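Local coordinates for uncharacterized protein PF1083 (Pyrococcus furiosus, PDB 3NRN) that is of unknown function but binds adenosine monophosphate and is probably an oxidoreductase of the flavin-containing amine oxidase type, at residues N41-K45 and G46-S50; M319-N323 and G324-K328. All coordinates share one frame; numbering follows the deposited sequence.

Contact 1 of 2, residues N41-K45 and G46-S50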
loop_
_atom_site.group_PDB
_atom_site.type_symbol
_atom_site.label_atom_id
_atom_site.label_comp_id
_atom_site.label_asym_id
_atom_site.label_seq_id
_atom_site.Cartn_x
_atom_site.Cartn_y
_atom_site.Cartn_z
ATOM N N ASN A 41 -1.773 -6.371 12.428
ATOM C CA ASN A 41 -1.253 -5.740 13.641
ATOM C C ASN A 41 -0.037 -6.387 14.286
ATOM O O ASN A 41 0.193 -7.593 14.170
ATOM C CB ASN A 41 -2.367 -5.617 14.678
ATOM C CG ASN A 41 -3.417 -4.610 14.276
ATOM O OD1 ASN A 41 -3.473 -4.186 13.121
ATOM N ND2 ASN A 41 -4.268 -4.228 15.223
ATOM N N LEU A 42 0.740 -5.555 14.970
ATOM C CA LEU A 42 1.936 -6.003 15.660
ATOM C C LEU A 42 1.910 -5.496 17.099
ATOM O O LEU A 42 2.348 -4.379 17.377
ATOM C CB LEU A 42 3.188 -5.470 14.954
ATOM C CG LEU A 42 4.531 -5.783 15.626
ATOM C CD1 LEU A 42 4.834 -7.281 15.538
ATOM C CD2 LEU A 42 5.628 -4.982 14.951
ATOM N N PRO A 43 1.366 -6.304 18.028
ATOM C CA PRO A 43 1.302 -5.908 19.438
ATOM C C PRO A 43 2.724 -5.596 19.894
ATOM O O PRO A 43 3.645 -6.362 19.619
ATOM C CB PRO A 43 0.734 -7.151 20.117
ATOM C CG PRO A 43 -0.159 -7.730 19.053
ATOM C CD PRO A 43 0.719 -7.613 17.822
ATOM N N TYR A 44 2.908 -4.477 20.583
ATOM C CA TYR A 44 4.247 -4.099 21.018
ATOM C C TYR A 44 4.246 -3.102 22.167
ATOM O O TYR A 44 3.880 -1.935 21.992
ATOM C CB TYR A 44 5.017 -3.495 19.840
ATOM C CG TYR A 44 6.479 -3.228 20.120
ATOM C CD1 TYR A 44 7.400 -4.276 20.198
ATOM C CD2 TYR A 44 6.948 -1.926 20.290
ATOM C CE1 TYR A 44 8.753 -4.030 20.431
ATOM C CE2 TYR A 44 8.290 -1.669 20.525
ATOM C CZ TYR A 44 9.189 -2.724 20.592
ATOM O OH TYR A 44 10.525 -2.466 20.806
ATOM N N LYS A 45 4.662 -3.565 23.341
ATOM C CA LYS A 45 4.737 -2.706 24.516
ATOM C C LYS A 45 3.471 -1.888 24.770
ATOM O O LYS A 45 3.544 -0.684 25.029
ATOM C CB LYS A 45 5.936 -1.767 24.382
ATOM C CG LYS A 45 7.291 -2.458 24.428
ATOM C CD LYS A 45 8.412 -1.439 24.291
ATOM C CE LYS A 45 9.768 -2.038 24.623
ATOM N NZ LYS A 45 10.090 -3.200 23.757
ATOM N N GLY A 46 2.315 -2.538 24.689
ATOM C CA GLY A 46 1.059 -1.854 24.941
ATOM C C GLY A 46 0.513 -1.027 23.792
ATOM O O GLY A 46 -0.493 -0.330 23.942
ATOM N N PHE A 47 1.182 -1.096 22.647
ATOM C CA PHE A 47 0.760 -0.360 21.460
ATOM C C PHE A 47 0.407 -1.348 20.362
ATOM O O PHE A 47 0.966 -2.444 20.301
ATOM C CB PHE A 47 1.894 0.524 20.950
ATOM C CG PHE A 47 2.072 1.793 21.714
ATOM C CD1 PHE A 47 1.450 2.959 21.293
ATOM C CD2 PHE A 47 2.889 1.834 22.837
ATOM C CE1 PHE A 47 1.640 4.152 21.977
ATOM C CE2 PHE A 47 3.086 3.022 23.530
ATOM C CZ PHE A 47 2.460 4.183 23.098
ATOM N N GLN A 48 -0.517 -0.962 19.494
ATOM C CA GLN A 48 -0.883 -1.821 18.378
ATOM C C GLN A 48 -0.184 -1.254 17.151
ATOM O O GLN A 48 -0.712 -0.364 16.490
ATOM C CB GLN A 48 -2.397 -1.823 18.157
ATOM C CG GLN A 48 -3.189 -2.635 19.171
ATOM C CD GLN A 48 -2.914 -4.128 19.067
ATOM O OE1 GLN A 48 -2.994 -4.717 17.985
ATOM N NE2 GLN A 48 -2.600 -4.750 20.197
ATOM N N LEU A 49 1.016 -1.745 16.865
ATOM C CA LEU A 49 1.753 -1.267 15.701
ATOM C C LEU A 49 1.314 -2.098 14.493
ATOM O O LEU A 49 0.381 -2.901 14.598
ATOM C CB LEU A 49 3.262 -1.398 15.940
ATOM C CG LEU A 49 3.782 -0.715 17.217
ATOM C CD1 LEU A 49 5.275 -0.967 17.362
ATOM C CD2 LEU A 49 3.495 0.770 17.180
ATOM N N SER A 50 1.965 -1.908 13.349
ATOM C CA SER A 50 1.590 -2.664 12.159
ATOM C C SER A 50 2.782 -3.293 11.459
ATOM O O SER A 50 3.921 -2.885 11.672
ATOM C CB SER A 50 0.849 -1.764 11.172
ATOM O OG SER A 50 1.717 -0.783 10.637
#
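Leu49 and Tyr44 meet on one face of a two-stranded antiparallel beta hairpin, strands 41-44 and 47-50 joined by a type I' turn from Tyr44 to Phe47. The leucine approaches obliquely: its CD1 lies 3.5 Å from Tyr44 CD2 and equally near Tyr44 CB, so the methyl fits against the root of the aromatic side chain. The tyrosine's first torsion (chi1 -172°) sets CG opposite the backbone nitrogen and sends the ring away from strand 47-50, and Lys45 CG stands 4.1 Å above the centre of one ring face. The phenol OH is hydrogen-bonded to Leu347 O of strand 345-351, against which this face of the hairpin packs through Leu42, Tyr44, Phe47 and Leu49.

Pro43 and Gln48 share the other face, where Gln48 NE2 comes within 4.0 Å of Pro43 CG. A bend at chi2 brings the glutamine amide back over the neighbouring strand, its plane turned 46° from that of Asn41. Outside the hairpin, Asn41 ND2 is bonded to Gly186 O and Asn41 OD1 to Lys189 N. At the turn, Tyr44 and Phe47 form a hydrogen-bonded pair, with Tyr44 N 2.8 Å from Phe47 O. Beside Pro43, Gln48 OE1 also accepts from Asn41 ND2 at 3.1 Å, the donor meeting a lone pair in the carbonyl plane while that oxygen sits 21° out of the asparagine's own amide plane.

Contact 2 of 2, residues M319-N323 and G324-K328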
loop_
_atom_site.group_PDB
_atom_site.type_symbol
_atom_site.label_atom_id
_atom_site.label_comp_id
_atom_site.label_asym_id
_atom_site.label_seq_id
_atom_site.Cartn_x
_atom_site.Cartn_y
_atom_site.Cartn_z
HETATM N N MSE A 319 9.650 7.024 6.112
HETATM C CA MSE A 319 10.852 7.572 5.502
HETATM C C MSE A 319 11.255 6.680 4.337
HETATM O O MSE A 319 11.475 5.483 4.517
HETATM C CB MSE A 319 12.014 7.624 6.518
HETATM C CG MSE A 319 13.351 8.155 5.944
HETATM SE SE MSE A 319 14.875 7.819 6.934
HETATM C CE MSE A 319 15.353 6.302 6.256
ATOM N N ALA A 320 11.325 7.255 3.142
ATOM C CA ALA A 320 11.767 6.501 1.976
ATOM C C ALA A 320 13.284 6.383 2.177
ATOM O O ALA A 320 13.974 7.393 2.338
ATOM C CB ALA A 320 11.449 7.276 0.700
ATOM N N LEU A 321 13.810 5.164 2.186
ATOM C CA LEU A 321 15.244 4.998 2.411
ATOM C C LEU A 321 16.118 5.429 1.234
ATOM O O LEU A 321 17.155 6.070 1.422
ATOM C CB LEU A 321 15.560 3.544 2.769
ATOM C CG LEU A 321 17.032 3.237 3.071
ATOM C CD1 LEU A 321 17.499 4.028 4.281
ATOM C CD2 LEU A 321 17.190 1.748 3.318
ATOM N N LYS A 322 15.695 5.086 0.023
ATOM C CA LYS A 322 16.463 5.416 -1.168
ATOM C C LYS A 322 17.821 4.736 -1.005
ATOM O O LYS A 322 17.872 3.546 -0.686
ATOM C CB LYS A 322 16.593 6.940 -1.295
ATOM C CG LYS A 322 15.224 7.630 -1.310
ATOM C CD LYS A 322 15.297 9.137 -1.541
ATOM C CE LYS A 322 13.893 9.729 -1.638
ATOM N NZ LYS A 322 13.884 11.196 -1.914
ATOM N N ASN A 323 18.915 5.466 -1.208
ATOM C CA ASN A 323 20.240 4.866 -1.047
ATOM C C ASN A 323 20.841 5.185 0.315
ATOM O O ASN A 323 22.042 5.049 0.511
ATOM C CB ASN A 323 21.194 5.340 -2.149
ATOM C CG ASN A 323 20.789 4.842 -3.518
ATOM O OD1 ASN A 323 20.463 3.672 -3.683
ATOM N ND2 ASN A 323 20.812 5.725 -4.508
ATOM N N GLY A 324 20.000 5.596 1.259
ATOM C CA GLY A 324 20.493 5.937 2.582
ATOM C C GLY A 324 21.083 4.777 3.357
ATOM O O GLY A 324 20.832 3.612 3.036
ATOM N N ASN A 325 21.889 5.098 4.368
ATOM C CA ASN A 325 22.498 4.086 5.225
ATOM C C ASN A 325 21.520 3.874 6.384
ATOM O O ASN A 325 21.175 4.822 7.098
ATOM C CB ASN A 325 23.865 4.578 5.726
ATOM C CG ASN A 325 24.519 3.612 6.701
ATOM O OD1 ASN A 325 24.224 3.621 7.894
ATOM N ND2 ASN A 325 25.410 2.766 6.190
ATOM N N VAL A 326 21.066 2.634 6.556
ATOM C CA VAL A 326 20.087 2.282 7.594
ATOM C C VAL A 326 20.350 2.851 8.988
ATOM O O VAL A 326 19.495 3.528 9.560
ATOM C CB VAL A 326 19.943 0.742 7.716
ATOM C CG1 VAL A 326 18.963 0.393 8.828
ATOM C CG2 VAL A 326 19.457 0.168 6.398
ATOM N N LYS A 327 21.524 2.562 9.534
ATOM C CA LYS A 327 21.895 3.041 10.862
ATOM C C LYS A 327 21.840 4.560 10.942
ATOM O O LYS A 327 21.290 5.120 11.888
ATOM C CB LYS A 327 23.306 2.564 11.220
ATOM C CG LYS A 327 23.804 3.053 12.571
ATOM C CD LYS A 327 25.260 2.660 12.794
ATOM C CE LYS A 327 25.789 3.180 14.125
ATOM N NZ LYS A 327 25.055 2.600 15.283
ATOM N N LYS A 328 22.423 5.221 9.947
ATOM C CA LYS A 328 22.438 6.675 9.915
ATOM C C LYS A 328 21.038 7.228 9.697
ATOM O O LYS A 328 20.644 8.207 10.327
ATOM C CB LYS A 328 23.370 7.164 8.805
ATOM C CG LYS A 328 24.830 6.808 9.043
ATOM C CD LYS A 328 25.712 7.325 7.921
ATOM C CE LYS A 328 27.170 6.965 8.148
ATOM N NZ LYS A 328 28.037 7.520 7.075
#
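Gly324 closes a type II' beta turn that begins at Leu321: its N donates to Leu321 O at 2.9 Å, with an N-H...O angle of 156°. The donor stands above the carbonyl plane, 40° out of it. Beyond this bond, the glycine carbonyl lies beside the leucine side chain, with Gly324 O 3.6 Å from Leu321 CD1. A CB built on Gly324 would lie about 3.0 Å from Leu321 O, too close.

Asn325 follows as the N-cap of helix 326-340. Its OD1 accepts from Lys328 N at 3.2 Å, a nearly straight bond (166° at the hydrogen) that reaches a lone pair in the carbonyl plane and satisfies an amide in the first helical turn. Val326 then starts the helix. Its CG2, beside the backbone N and anti to the carbonyl carbon, reaches Leu321 CD2 at 4.1 Å, the two side chains crossing at about a right angle. Replacing Leu321 with an alanine would probably leave Val326 CG2 without this apolar neighbour and open a gap beside the Gly324 carbonyl.

Together residues 319-328 turn the chain from strand 312-320 into helix 326-340. Leu321 also touches Ile270 of strand 269-277 and Ala329 of the helix, while Met319, a selenomethionine, packs on Ile270, Phe272 and Ala329, so the strand end and the first helical turns meet over the neighbouring strand of the mixed sheet.

Contacts 1 and 2 are both local, about 24 Å apart between centres, with nearest atoms about 12 Å apart and no touch. They hold different elements: contact 1 pairs two strands of a hairpin, whereas contact 2 joins a strand to a helix. Both nevertheless bear on the same mixed sheet, the hairpin against strands 345-351, 312-320 and 269-277, and the turn at the end of strand 312-320. Contact 1 is partly buried and combines four backbone bonds with a side-chain amide pair and apolar packing. Contact 2 is a surface contact, dependent on one turn bond, one apolar touch and a helix cap. In contact 1 the side chain of Ser50 is about 11 Å from the bound AMP; contact 2 lies away from the AMP site.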